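Local coordinates for DinB-like domain-containing protein (Enterococcus faecalis, PDB 3CEX), which is of unknown function but belongs to the DinB superfamily and folds as a helical bundle that pairs with a second copy of itself, at residues P39-V44 against R166-G171; L47-A52 against F78-P83; E12-A17 against A116-Y121; R53-Q58 against D153-H158; E23-M28 against L106-L111. One frame throughout, in Å; residues are numbered along the deposited sequence.

Contact 1: P39-V44 against R166-G171. With ACY (acetic acid), chain C.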
# COMPACT_ATOMS: atom_id res chain seq x y z
N PRO A 39 4.61 18.24 -10.79
CA PRO A 39 5.83 18.27 -9.96
C PRO A 39 5.91 17.25 -8.83
O PRO A 39 6.99 16.72 -8.56
CB PRO A 39 5.86 19.71 -9.44
CG PRO A 39 5.19 20.49 -10.51
CD PRO A 39 4.11 19.60 -11.06
N LEU A 40 4.77 16.95 -8.19
CA LEU A 40 4.71 16.11 -7.00
C LEU A 40 4.06 14.75 -7.26
O LEU A 40 3.87 13.99 -6.33
CB LEU A 40 3.94 16.82 -5.85
CG LEU A 40 4.40 18.24 -5.49
CD1 LEU A 40 3.53 18.91 -4.43
CD2 LEU A 40 5.86 18.19 -5.04
N ILE A 41 3.71 14.49 -8.52
CA ILE A 41 3.15 13.24 -8.93
C ILE A 41 4.20 12.53 -9.80
O ILE A 41 4.49 12.97 -10.93
CB ILE A 41 1.85 13.45 -9.72
CG1 ILE A 41 0.85 14.26 -8.91
CG2 ILE A 41 1.29 12.09 -10.17
CD1 ILE A 41 0.44 13.62 -7.57
N LYS A 42 4.81 11.50 -9.26
CA LYS A 42 5.82 10.70 -9.93
C LYS A 42 5.26 9.87 -11.10
O LYS A 42 4.09 9.44 -11.10
CB LYS A 42 6.55 9.78 -8.92
CG LYS A 42 7.21 10.48 -7.68
CD LYS A 42 8.43 11.34 -8.10
CE LYS A 42 9.34 11.61 -6.89
NZ LYS A 42 8.83 12.67 -5.96
N SER A 43 6.09 9.67 -12.12
CA SER A 43 5.79 8.76 -13.22
C SER A 43 5.72 7.34 -12.73
O SER A 43 6.28 7.01 -11.67
CB SER A 43 6.87 8.85 -14.31
OG SER A 43 8.13 8.35 -13.90
N VAL A 44 5.03 6.49 -13.48
CA VAL A 44 5.03 5.05 -13.19
C VAL A 44 6.45 4.49 -13.29
O VAL A 44 6.85 3.69 -12.46
CB VAL A 44 4.03 4.26 -14.08
CG1 VAL A 44 4.17 2.74 -13.91
CG2 VAL A 44 2.61 4.70 -13.75
N ARG A 166 -1.22 6.50 -13.51
CA ARG A 166 -1.74 5.91 -14.75
C ARG A 166 -3.03 6.58 -15.16
O ARG A 166 -3.19 6.98 -16.33
CB ARG A 166 -1.96 4.40 -14.59
CG ARG A 166 -2.39 3.64 -15.87
CD ARG A 166 -3.14 2.35 -15.53
NE ARG A 166 -4.49 2.57 -15.02
CZ ARG A 166 -5.07 1.89 -14.02
NH1 ARG A 166 -6.31 2.19 -13.66
NH2 ARG A 166 -4.43 0.92 -13.37
N ARG A 167 -3.96 6.71 -14.22
CA ARG A 167 -5.23 7.37 -14.48
C ARG A 167 -5.07 8.81 -14.96
O ARG A 167 -5.75 9.23 -15.90
CB ARG A 167 -6.17 7.30 -13.27
CG ARG A 167 -6.63 5.86 -12.97
CD ARG A 167 -7.37 5.75 -11.66
NE ARG A 167 -7.83 4.39 -11.38
CZ ARG A 167 -8.62 4.04 -10.36
NH1 ARG A 167 -9.10 4.96 -9.53
NH2 ARG A 167 -8.96 2.77 -10.18
N LEU A 168 -4.13 9.53 -14.36
CA LEU A 168 -3.87 10.91 -14.76
C LEU A 168 -3.22 10.99 -16.13
O LEU A 168 -3.47 11.93 -16.88
CB LEU A 168 -2.95 11.59 -13.73
CG LEU A 168 -3.52 11.76 -12.34
CD1 LEU A 168 -2.46 12.18 -11.36
CD2 LEU A 168 -4.67 12.78 -12.40
N VAL A 169 -2.41 10.00 -16.47
CA VAL A 169 -1.63 10.06 -17.70
C VAL A 169 -2.42 9.55 -18.90
O VAL A 169 -2.38 10.16 -19.98
CB VAL A 169 -0.28 9.29 -17.56
CG1 VAL A 169 0.44 9.22 -18.91
CG2 VAL A 169 0.61 9.96 -16.49
N ILE A 170 -3.13 8.45 -18.73
CA ILE A 170 -3.87 7.85 -19.85
C ILE A 170 -5.39 7.89 -19.72
O ILE A 170 -6.08 7.34 -20.56
CB ILE A 170 -3.38 6.38 -20.13
CG1 ILE A 170 -3.94 5.37 -19.13
CG2 ILE A 170 -1.86 6.29 -20.11
CD1 ILE A 170 -3.61 3.91 -19.49
N GLY A 171 -5.92 8.50 -18.66
CA GLY A 171 -7.36 8.67 -18.48
C GLY A 171 -8.16 7.42 -18.18
O GLY A 171 -9.38 7.39 -18.33
C ACY C . -7.35 -0.28 -11.03
O ACY C . -6.25 -0.84 -11.33
OXT ACY C . -7.81 0.73 -11.63
CH3 ACY C . -8.17 -0.84 -9.88

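Contact 2: L47-A52 against F78-P83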
# COMPACT_ATOMS: atom_id res chain seq x y z
N LEU A 47 8.13 5.38 -10.00
CA LEU A 47 7.55 4.59 -8.91
C LEU A 47 8.03 3.15 -8.89
O LEU A 47 8.35 2.60 -7.84
CB LEU A 47 6.01 4.63 -8.98
CG LEU A 47 5.44 6.00 -8.62
CD1 LEU A 47 4.00 6.17 -9.08
CD2 LEU A 47 5.57 6.22 -7.06
N MSE A 48 8.08 2.52 -10.06
CA MSE A 48 8.56 1.13 -10.16
C MSE A 48 10.05 1.02 -9.94
O MSE A 48 10.49 0.15 -9.26
CB MSE A 48 8.24 0.55 -11.53
CG MSE A 48 6.93 -0.01 -11.60
SE MSE A 48 6.54 -1.02 -13.22
CE MSE A 48 7.16 -2.80 -12.90
N TRP A 49 10.83 1.92 -10.53
CA TRP A 49 12.27 1.95 -10.27
C TRP A 49 12.55 2.18 -8.79
O TRP A 49 13.36 1.48 -8.16
CB TRP A 49 12.92 3.07 -11.09
CG TRP A 49 14.29 3.39 -10.64
CD1 TRP A 49 15.43 2.71 -10.97
CD2 TRP A 49 14.69 4.45 -9.76
NE1 TRP A 49 16.49 3.29 -10.36
CE2 TRP A 49 16.07 4.36 -9.62
CE3 TRP A 49 14.01 5.48 -9.08
CZ2 TRP A 49 16.81 5.26 -8.84
CZ3 TRP A 49 14.71 6.34 -8.32
CH2 TRP A 49 16.11 6.24 -8.19
N HIS A 50 11.83 3.15 -8.20
CA HIS A 50 12.05 3.48 -6.80
C HIS A 50 11.70 2.32 -5.87
O HIS A 50 12.42 2.08 -4.93
CB HIS A 50 11.26 4.70 -6.34
CG HIS A 50 11.15 4.81 -4.85
ND1 HIS A 50 12.14 5.35 -4.07
CD2 HIS A 50 10.18 4.40 -4.00
CE1 HIS A 50 11.78 5.30 -2.80
NE2 HIS A 50 10.60 4.71 -2.72
N THR A 51 10.59 1.64 -6.14
CA THR A 51 10.18 0.48 -5.35
C THR A 51 11.23 -0.62 -5.45
O THR A 51 11.63 -1.17 -4.44
CB THR A 51 8.79 0.00 -5.76
OG1 THR A 51 7.87 1.09 -5.49
CG2 THR A 51 8.34 -1.29 -4.97
N ALA A 52 11.68 -0.95 -6.67
CA ALA A 52 12.72 -1.96 -6.85
C ALA A 52 14.00 -1.51 -6.14
O ALA A 52 14.65 -2.30 -5.46
CB ALA A 52 12.98 -2.22 -8.32
N PHE A 78 19.95 0.87 -16.98
CA PHE A 78 19.10 2.02 -16.81
C PHE A 78 19.78 3.26 -17.41
O PHE A 78 19.10 4.09 -18.02
CB PHE A 78 18.76 2.22 -15.33
CG PHE A 78 17.57 1.42 -14.87
CD1 PHE A 78 17.71 0.12 -14.44
CD2 PHE A 78 16.31 1.99 -14.86
CE1 PHE A 78 16.60 -0.60 -14.00
CE2 PHE A 78 15.22 1.27 -14.45
CZ PHE A 78 15.36 -0.01 -14.01
N ALA A 79 21.09 3.37 -17.22
CA ALA A 79 21.89 4.53 -17.66
C ALA A 79 21.25 5.88 -17.32
O ALA A 79 21.13 6.77 -18.17
CB ALA A 79 22.24 4.44 -19.16
N LEU A 80 20.87 6.03 -16.06
CA LEU A 80 20.21 7.25 -15.59
C LEU A 80 21.17 8.44 -15.60
O LEU A 80 22.35 8.28 -15.31
CB LEU A 80 19.65 7.04 -14.18
CG LEU A 80 18.54 6.00 -13.95
CD1 LEU A 80 18.04 6.07 -12.52
CD2 LEU A 80 17.42 6.20 -14.94
N ASP A 81 20.67 9.62 -15.95
CA ASP A 81 21.47 10.85 -15.81
C ASP A 81 21.42 11.34 -14.36
O ASP A 81 21.14 12.49 -14.09
CB ASP A 81 21.00 11.92 -16.80
CG ASP A 81 22.04 13.04 -17.04
OD1 ASP A 81 23.28 12.91 -16.69
OD2 ASP A 81 21.60 14.06 -17.62
N LEU A 82 21.74 10.44 -13.44
CA LEU A 82 21.82 10.71 -12.02
C LEU A 82 23.04 9.99 -11.47
O LEU A 82 23.33 8.84 -11.87
CB LEU A 82 20.59 10.19 -11.30
CG LEU A 82 19.24 10.85 -11.54
CD1 LEU A 82 18.21 10.09 -10.73
CD2 LEU A 82 19.23 12.37 -11.20
N PRO A 83 23.78 10.63 -10.56
CA PRO A 83 24.98 9.99 -10.05
C PRO A 83 24.65 8.87 -9.06
O PRO A 83 23.63 8.94 -8.37
CB PRO A 83 25.71 11.15 -9.35
CG PRO A 83 24.61 12.06 -8.90
CD PRO A 83 23.54 11.95 -9.96

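Contact 3: E12-A17 against A116-Y121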
# COMPACT_ATOMS: atom_id res chain seq x y z
N GLU A 12 3.32 -12.60 0.88
CA GLU A 12 2.15 -12.62 0.01
C GLU A 12 1.63 -11.20 -0.24
O GLU A 12 1.12 -10.90 -1.32
CB GLU A 12 1.10 -13.56 0.61
CG GLU A 12 1.63 -15.00 0.64
CD GLU A 12 0.73 -16.00 1.31
OE1 GLU A 12 -0.37 -15.62 1.79
OE2 GLU A 12 1.14 -17.20 1.36
N THR A 13 1.78 -10.32 0.73
CA THR A 13 1.39 -8.91 0.56
C THR A 13 2.27 -8.17 -0.47
O THR A 13 1.76 -7.33 -1.30
CB THR A 13 1.40 -8.15 1.94
OG1 THR A 13 0.56 -8.85 2.86
CG2 THR A 13 0.91 -6.70 1.81
N LEU A 14 3.58 -8.41 -0.39
CA LEU A 14 4.50 -7.91 -1.42
C LEU A 14 4.15 -8.40 -2.84
O LEU A 14 4.21 -7.61 -3.82
CB LEU A 14 5.96 -8.26 -1.03
CG LEU A 14 7.07 -7.76 -1.95
CD1 LEU A 14 7.08 -6.22 -2.02
CD2 LEU A 14 8.46 -8.26 -1.49
N ASP A 15 3.72 -9.66 -2.96
CA ASP A 15 3.28 -10.19 -4.25
C ASP A 15 2.12 -9.38 -4.84
O ASP A 15 2.08 -9.14 -6.04
CB ASP A 15 2.84 -11.66 -4.14
CG ASP A 15 4.01 -12.63 -3.97
OD1 ASP A 15 5.14 -12.28 -4.40
OD2 ASP A 15 3.77 -13.76 -3.46
N ARG A 16 1.20 -8.91 -4.01
CA ARG A 16 0.11 -8.06 -4.51
C ARG A 16 0.63 -6.74 -5.04
O ARG A 16 0.14 -6.28 -6.07
CB ARG A 16 -0.99 -7.79 -3.47
CG ARG A 16 -1.55 -8.99 -2.72
CD ARG A 16 -2.25 -9.94 -3.67
NE ARG A 16 -2.97 -10.89 -2.85
CZ ARG A 16 -4.22 -10.72 -2.41
NH1 ARG A 16 -4.94 -9.66 -2.77
NH2 ARG A 16 -4.74 -11.64 -1.63
N ALA A 17 1.60 -6.12 -4.37
CA ALA A 17 2.25 -4.89 -4.88
C ALA A 17 2.89 -5.16 -6.26
O ALA A 17 2.70 -4.41 -7.24
CB ALA A 17 3.31 -4.38 -3.92
N ALA A 116 12.34 -10.88 -5.63
CA ALA A 116 12.94 -12.20 -5.35
C ALA A 116 13.91 -12.14 -4.17
O ALA A 116 13.87 -13.00 -3.30
CB ALA A 116 13.68 -12.75 -6.58
N LEU A 117 14.79 -11.17 -4.20
CA LEU A 117 15.75 -10.93 -3.13
C LEU A 117 15.03 -10.76 -1.78
O LEU A 117 15.43 -11.36 -0.76
CB LEU A 117 16.57 -9.66 -3.44
CG LEU A 117 17.63 -9.26 -2.40
CD1 LEU A 117 18.87 -10.19 -2.46
CD2 LEU A 117 18.02 -7.76 -2.58
N THR A 118 13.99 -9.94 -1.79
CA THR A 118 13.21 -9.64 -0.58
C THR A 118 12.61 -10.93 -0.05
O THR A 118 12.74 -11.26 1.12
CB THR A 118 12.15 -8.57 -0.85
OG1 THR A 118 12.79 -7.39 -1.37
CG2 THR A 118 11.36 -8.20 0.43
N LYS A 119 11.98 -11.70 -0.93
CA LYS A 119 11.31 -12.93 -0.51
C LYS A 119 12.28 -13.98 0.01
O LYS A 119 11.95 -14.73 0.93
CB LYS A 119 10.49 -13.51 -1.65
CG LYS A 119 9.28 -12.67 -2.02
CD LYS A 119 8.63 -13.15 -3.34
CE LYS A 119 7.47 -14.01 -3.10
NZ LYS A 119 6.88 -14.56 -4.38
N SER A 120 13.47 -14.04 -0.59
CA SER A 120 14.54 -14.88 -0.13
C SER A 120 14.97 -14.49 1.28
O SER A 120 15.12 -15.34 2.12
CB SER A 120 15.75 -14.80 -1.06
OG SER A 120 16.83 -15.57 -0.55
N TYR A 121 15.13 -13.19 1.52
CA TYR A 121 15.52 -12.74 2.85
C TYR A 121 14.44 -13.11 3.86
O TYR A 121 14.75 -13.66 4.93
CB TYR A 121 15.81 -11.22 2.87
CG TYR A 121 16.38 -10.75 4.20
CD1 TYR A 121 17.73 -10.84 4.48
CD2 TYR A 121 15.56 -10.23 5.18
CE1 TYR A 121 18.25 -10.43 5.71
CE2 TYR A 121 16.07 -9.82 6.42
CZ TYR A 121 17.41 -9.93 6.66
OH TYR A 121 17.89 -9.55 7.88

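Contact 4: R53-Q58 against D153-H158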
# COMPACT_ATOMS: atom_id res chain seq x y z
N ARG A 53 14.34 -0.24 -6.28
CA ARG A 53 15.56 0.31 -5.70
C ARG A 53 15.54 0.28 -4.16
O ARG A 53 16.55 -0.05 -3.52
CB ARG A 53 15.80 1.72 -6.26
CG ARG A 53 17.11 2.37 -5.98
CD ARG A 53 18.22 1.90 -6.87
NE ARG A 53 19.28 2.92 -6.84
CZ ARG A 53 20.36 2.91 -6.06
NH1 ARG A 53 20.61 1.89 -5.24
NH2 ARG A 53 21.22 3.91 -6.11
N GLU A 54 14.39 0.60 -3.56
CA GLU A 54 14.32 0.65 -2.13
C GLU A 54 14.31 -0.75 -1.47
O GLU A 54 14.90 -0.92 -0.41
CB GLU A 54 13.09 1.47 -1.71
CG GLU A 54 12.97 1.68 -0.24
CD GLU A 54 13.90 2.75 0.33
OE1 GLU A 54 14.94 3.08 -0.28
OE2 GLU A 54 13.57 3.26 1.41
N LEU A 55 13.59 -1.71 -2.06
CA LEU A 55 13.69 -3.12 -1.64
C LEU A 55 15.14 -3.63 -1.73
O LEU A 55 15.68 -4.24 -0.80
CB LEU A 55 12.78 -4.01 -2.49
CG LEU A 55 11.25 -3.80 -2.35
CD1 LEU A 55 10.45 -4.60 -3.39
CD2 LEU A 55 10.78 -4.13 -0.92
N ASP A 56 15.74 -3.43 -2.90
CA ASP A 56 17.13 -3.78 -3.13
C ASP A 56 18.05 -3.18 -2.04
O ASP A 56 18.66 -3.90 -1.26
CB ASP A 56 17.54 -3.28 -4.54
CG ASP A 56 18.95 -3.70 -4.95
OD1 ASP A 56 19.54 -4.61 -4.33
OD2 ASP A 56 19.44 -3.12 -5.95
N LEU A 57 18.11 -1.86 -1.97
CA LEU A 57 18.99 -1.20 -0.99
C LEU A 57 18.75 -1.61 0.46
O LEU A 57 19.68 -1.87 1.21
CB LEU A 57 18.88 0.32 -1.10
CG LEU A 57 19.62 0.93 -2.30
CD1 LEU A 57 19.35 2.44 -2.32
CD2 LEU A 57 21.11 0.62 -2.26
N GLN A 58 17.49 -1.68 0.87
CA GLN A 58 17.21 -1.98 2.28
C GLN A 58 17.50 -3.43 2.66
O GLN A 58 18.06 -3.70 3.74
CB GLN A 58 15.77 -1.66 2.64
CG GLN A 58 15.40 -0.18 2.56
CD GLN A 58 16.06 0.70 3.60
OE1 GLN A 58 17.01 0.30 4.30
NE2 GLN A 58 15.57 1.92 3.69
N ASP A 153 5.50 -1.88 3.40
CA ASP A 153 4.59 -0.70 3.34
C ASP A 153 4.87 0.22 2.14
O ASP A 153 3.96 0.66 1.43
CB ASP A 153 4.67 0.06 4.69
CG ASP A 153 3.99 1.42 4.66
OD1 ASP A 153 2.76 1.43 4.47
OD2 ASP A 153 4.69 2.48 4.85
N ASP A 154 6.15 0.52 1.93
CA ASP A 154 6.62 1.36 0.86
C ASP A 154 6.24 0.80 -0.50
O ASP A 154 5.72 1.54 -1.33
CB ASP A 154 8.16 1.49 0.92
CG ASP A 154 8.75 2.24 -0.29
OD1 ASP A 154 9.00 3.44 -0.12
OD2 ASP A 154 8.94 1.63 -1.41
N ALA A 155 6.52 -0.49 -0.72
CA ALA A 155 6.20 -1.12 -1.99
C ALA A 155 4.70 -1.09 -2.24
O ALA A 155 4.28 -0.69 -3.35
CB ALA A 155 6.75 -2.56 -2.09
N VAL A 156 3.90 -1.49 -1.25
CA VAL A 156 2.46 -1.58 -1.47
C VAL A 156 1.88 -0.20 -1.71
O VAL A 156 1.10 0.03 -2.63
CB VAL A 156 1.73 -2.34 -0.35
CG1 VAL A 156 0.21 -2.37 -0.56
CG2 VAL A 156 2.26 -3.79 -0.26
N MSE A 157 2.26 0.75 -0.86
CA MSE A 157 1.72 2.09 -0.99
C MSE A 157 2.09 2.75 -2.35
O MSE A 157 1.28 3.44 -2.97
CB MSE A 157 2.23 2.90 0.21
CG MSE A 157 2.04 4.28 0.08
SE MSE A 157 3.54 5.31 -0.71
CE MSE A 157 3.17 6.68 0.59
N HIS A 158 3.33 2.56 -2.80
CA HIS A 158 3.72 3.03 -4.14
C HIS A 158 2.97 2.39 -5.30
O HIS A 158 2.72 3.05 -6.30
CB HIS A 158 5.25 2.97 -4.36
CG HIS A 158 5.98 4.05 -3.63
ND1 HIS A 158 6.80 3.79 -2.56
CD2 HIS A 158 5.89 5.40 -3.72
CE1 HIS A 158 7.25 4.94 -2.07
NE2 HIS A 158 6.71 5.93 -2.75

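Contact 5: E23-M28 against L106-L111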
# COMPACT_ATOMS: atom_id res chain seq x y z
N GLU A 23 0.32 -5.00 -13.75
CA GLU A 23 -0.96 -4.77 -14.41
C GLU A 23 -1.08 -3.33 -14.89
O GLU A 23 -1.67 -3.07 -15.93
CB GLU A 23 -2.15 -5.04 -13.48
CG GLU A 23 -2.28 -6.45 -13.02
CD GLU A 23 -3.30 -6.67 -11.87
OE1 GLU A 23 -3.66 -5.70 -11.13
OE2 GLU A 23 -3.74 -7.83 -11.72
N THR A 24 -0.56 -2.39 -14.12
CA THR A 24 -0.56 -0.99 -14.51
C THR A 24 0.36 -0.73 -15.72
O THR A 24 -0.06 -0.14 -16.71
CB THR A 24 -0.23 -0.08 -13.27
OG1 THR A 24 -1.43 0.16 -12.56
CG2 THR A 24 0.37 1.24 -13.66
N LEU A 25 1.61 -1.19 -15.63
CA LEU A 25 2.58 -1.05 -16.71
C LEU A 25 2.11 -1.64 -18.04
O LEU A 25 2.35 -1.07 -19.06
CB LEU A 25 3.92 -1.68 -16.32
CG LEU A 25 5.11 -1.32 -17.18
CD1 LEU A 25 5.43 0.19 -17.13
CD2 LEU A 25 6.31 -2.17 -16.70
N ALA A 26 1.44 -2.79 -17.98
CA ALA A 26 0.88 -3.44 -19.16
C ALA A 26 -0.10 -2.55 -19.92
O ALA A 26 -0.32 -2.79 -21.10
CB ALA A 26 0.19 -4.81 -18.79
N GLN A 27 -0.69 -1.54 -19.28
CA GLN A 27 -1.64 -0.66 -19.99
C GLN A 27 -0.97 0.52 -20.66
O GLN A 27 -1.65 1.29 -21.32
CB GLN A 27 -2.74 -0.16 -19.05
CG GLN A 27 -3.56 -1.31 -18.46
CD GLN A 27 -4.55 -0.83 -17.43
OE1 GLN A 27 -5.47 -0.04 -17.75
NE2 GLN A 27 -4.37 -1.27 -16.18
N MSE A 28 0.34 0.66 -20.52
CA MSE A 28 1.00 1.89 -20.96
C MSE A 28 2.07 1.63 -22.00
O MSE A 28 2.69 0.59 -21.99
CB MSE A 28 1.66 2.58 -19.75
CG MSE A 28 0.68 2.77 -18.63
SE MSE A 28 1.43 3.49 -16.99
CE MSE A 28 1.25 5.44 -17.34
N LEU A 106 12.68 -3.47 -18.76
CA LEU A 106 13.72 -3.23 -17.76
C LEU A 106 13.16 -3.03 -16.35
O LEU A 106 13.71 -3.54 -15.36
CB LEU A 106 14.58 -2.02 -18.15
CG LEU A 106 15.76 -1.74 -17.24
CD1 LEU A 106 16.68 -2.93 -17.14
CD2 LEU A 106 16.52 -0.51 -17.75
N LEU A 107 12.06 -2.29 -16.28
CA LEU A 107 11.38 -2.03 -15.01
C LEU A 107 10.86 -3.33 -14.43
O LEU A 107 11.02 -3.56 -13.26
CB LEU A 107 10.20 -1.07 -15.22
CG LEU A 107 10.50 0.38 -15.61
CD1 LEU A 107 9.26 1.08 -16.13
CD2 LEU A 107 11.16 1.15 -14.46
N SER A 108 10.25 -4.17 -15.27
CA SER A 108 9.72 -5.44 -14.83
C SER A 108 10.82 -6.35 -14.31
O SER A 108 10.62 -7.06 -13.30
CB SER A 108 9.03 -6.17 -15.98
OG SER A 108 7.86 -5.52 -16.33
N ASP A 109 11.93 -6.38 -15.04
CA ASP A 109 13.07 -7.25 -14.69
C ASP A 109 13.75 -6.84 -13.39
O ASP A 109 14.07 -7.70 -12.52
CB ASP A 109 14.08 -7.29 -15.85
CG ASP A 109 13.56 -8.00 -17.07
OD1 ASP A 109 12.51 -8.69 -17.01
OD2 ASP A 109 14.23 -7.88 -18.13
N TYR A 110 13.97 -5.55 -13.20
CA TYR A 110 14.63 -5.11 -11.98
C TYR A 110 13.69 -5.27 -10.76
O TYR A 110 14.10 -5.71 -9.69
CB TYR A 110 15.15 -3.66 -12.11
CG TYR A 110 15.87 -3.13 -10.88
CD1 TYR A 110 16.76 -3.93 -10.14
CD2 TYR A 110 15.70 -1.84 -10.47
CE1 TYR A 110 17.43 -3.41 -8.99
CE2 TYR A 110 16.35 -1.33 -9.35
CZ TYR A 110 17.21 -2.11 -8.61
OH TYR A 110 17.84 -1.56 -7.50
N LEU A 111 12.41 -4.95 -10.94
CA LEU A 111 11.45 -5.20 -9.86
C LEU A 111 11.35 -6.69 -9.49
O LEU A 111 11.33 -7.04 -8.31
CB LEU A 111 10.05 -4.63 -10.19
CG LEU A 111 8.99 -4.67 -9.08
CD1 LEU A 111 9.47 -3.89 -7.82
CD2 LEU A 111 7.65 -4.05 -9.61

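Contact 1: P39-V44 against R166-G171
The loop that leads into helix 44-62 lies against the last turns of helix 144-170 in this DinB bundle, with Ile41 and Leu168 in the middle. Their side chains cross at about a right angle, and CG2 of Ile41 rests on CD1 of Leu168 at 3.9 Å. Further along, Val44 CG2 approaches the backbone of Arg166, 4.2 Å from its N. The Arg166 chain, bent at chi3 (72°), leads its guanidinium away from the loop to an acetate, probably from the crystallisation liquor. Arg166 NH1 gives acetate OXT a nearly straight bond (2.9 Å, 172°) and also pairs with the C-terminal OXT of Lys172, while Arg166 NH2 reaches acetate O at 3.3 Å. Extended from CG to NE, Arg167 adds its NH2 to acetate OXT at 2.8 Å, so that oxygen takes two arginine bonds. Ser43 caps helix 44-62 through the N of Trp46. Ile41 and Val44 also touch Thr165 on helix 144-170, and Tyr164 of the second subunit packs on Ile41.

Contact 2: L47-A52 against F78-P83
Trp49 reaches out from helix 44-62 to Phe78 and Leu80, which lie where helix 74-78 gives way to a loop. The indole and the phenyl ring meet obliquely: the five-membered ring and the Phe78 ring have centroids 5.2 Å apart and planes inclined at 59°, so the pair is neither a stack nor a T-shape. One corner of the indole meets the phenyl ring. Trp49 CD1 stands over one face of Phe78, displaced toward the rim, and comes nearest to Phe78 CE2 (3.8 Å). With CG set anti to its backbone N (chi1 165°), the indole is directed away from its own helix, where these two side chains receive it. A single methyl of Leu80, CD1, comes up to the nitrogen side of the indole, 3.8 Å from Trp49 NE1 and 3.9 Å from Trp49 CE2. Within helix 44-62, Thr51 OG1 donates to Leu47 O at 2.8 Å, and Thr51 N reaches that carbonyl from the opposite face of its plane. Trp46, Trp69 and His91 bring further rings to Trp49, and Trp69 also meets Phe78. The pairing of 47-52 with 78-83 therefore rests on dispersion between aromatic and aliphatic surfaces: it joins the loop to the bundle through shape, without directional polar bonds between the two segments.

Contact 3: E12-A17 against A116-Y121
The flat group here is the carboxylate of Asp15, met by the ammonium of Lys119 on the syn side of OD1, the side that faces the other carboxylate oxygen. Lys119 NZ lies 2.9 Å from Asp15 OD1 and makes a second, weak bond to Asp15 OD2 at 3.3 Å, a salt bridge that spans both oxygens unequally. It links two antiparallel helices of the DinB helical bundle, 8-25 and 104-124. The two side chains cross at about a right angle. Lys119 gets its end there by a bend at chi3 (98°), which turns the ammonium onto the acid; Lys119 CE follows close behind, 3.2 Å from Asp15 OD1. The charged pair lies at the partly exposed side of the helix interface, and apolar packing takes over toward the interior. Leu14, its CB directed toward the other helix, meets Thr118 at a slant; Thr118 offers its methyl and keeps its hydroxyl for the carbonyl of Ser114, one turn back on its own helix. Leu14 also packs on Ile152 and Ala155 of helix 144-170, and Thr118 on Leu55 and Ile59 of helix 44-62, so all four long helices gather behind the salt bridge. The apolar contact is tight: Leu14 CD2 and Thr118 CG2 stand only 3.5 Å apart, closer than carbon atoms usually pack.

Contact 4: R53-Q58 against D153-H158
Leu55 and Ala155 form the buried part of this contact, yet they meet lightly, with Leu55 CD1 4.4 Å from Ala155 CB. Leu14 of helix 8-25 packs against both on this inner side. The partly exposed side is polar. Asp154 OD2 lies 4.2 Å from Glu54 CB; the two side chains cross at about a right angle, their carboxylate planes 38° apart, with Glu54 OE2 4.8 Å from Asp154 OD1. A bend at chi2 (77°) turns the Glu54 carboxylate toward Gln58, whose NE2 makes a weak bond to Glu54 OE2 at 3.3 Å. His50 NE2 is a weak partner of Asp154 OD1. One turn on, the imidazole of His158 is held by a weak bond from ND1 to Asp154 O, with Met157 SE over the centre of one ring face. His158 NE2 bonds to a glycerol, probably from the crystallisation liquor, though such molecules can mark pockets. Apolar side chains inside and polar ones outside fit two antiparallel neighbours of a four-helix bundle, here of the DinB superfamily.

Contact 5: E23-M28 against L106-L111
Leu25, near the end of helix 8-25, directs CB toward helix 104-124, and the rest of its side chain continues that way because CG stands anti to the backbone N (chi1 -166°). At CG the chain forks, and each methyl finds its own partner. Leu25 CD1 comes to Leu107 CD1 at 4.1 Å, an end-on meeting of two leucines that cross at a slant. Leu25 CD2 goes instead to Ser108 OG, 3.7 Å away, and also touches Met48 SE of helix 44-62. The Ser108 hydroxyl has its polar partner in Glu22 OE1, from the same helix as Leu25, so it presents the leucine with a neighbour already engaged. Beyond Leu25 the chain folds through a type I turn to Met28, closed by Met28 N to Leu25 O at 3.0 Å. Gln27 NE2 turns back to Glu23 O at 3.3 Å, coming from above the carbonyl plane. Lys104 NZ binds the carbonyls of both Leu25 and Met28. Chemically, then, Leu25 makes the apolar contact of 23-28 with 106-111, while hydrogen bonds from Ser108 to Glu22 and from Lys104 to the turn add polar ties beside it.

From the N terminus, helix 8-25 opens two loops that helix 104-124 closes: contact 3 is the outer one and contact 5 lies within it. Contact 1 begins in the next loop and closes only near the C terminus, so it crosses both. Helix 44-62 then starts contact 2, a short loop contained in contacts 1, 3 and 5, and contact 4, which crosses contacts 2, 3 and 5 but stays within contact 1. Contacts 3 and 5 pair helix 8-25 with helix 104-124, and contact 4 pairs helix 44-62 with helix 144-170; contact 2 attaches the loop after helix 74-78, and contact 1 holds the entrance to helix 44-62 against the end of helix 144-170.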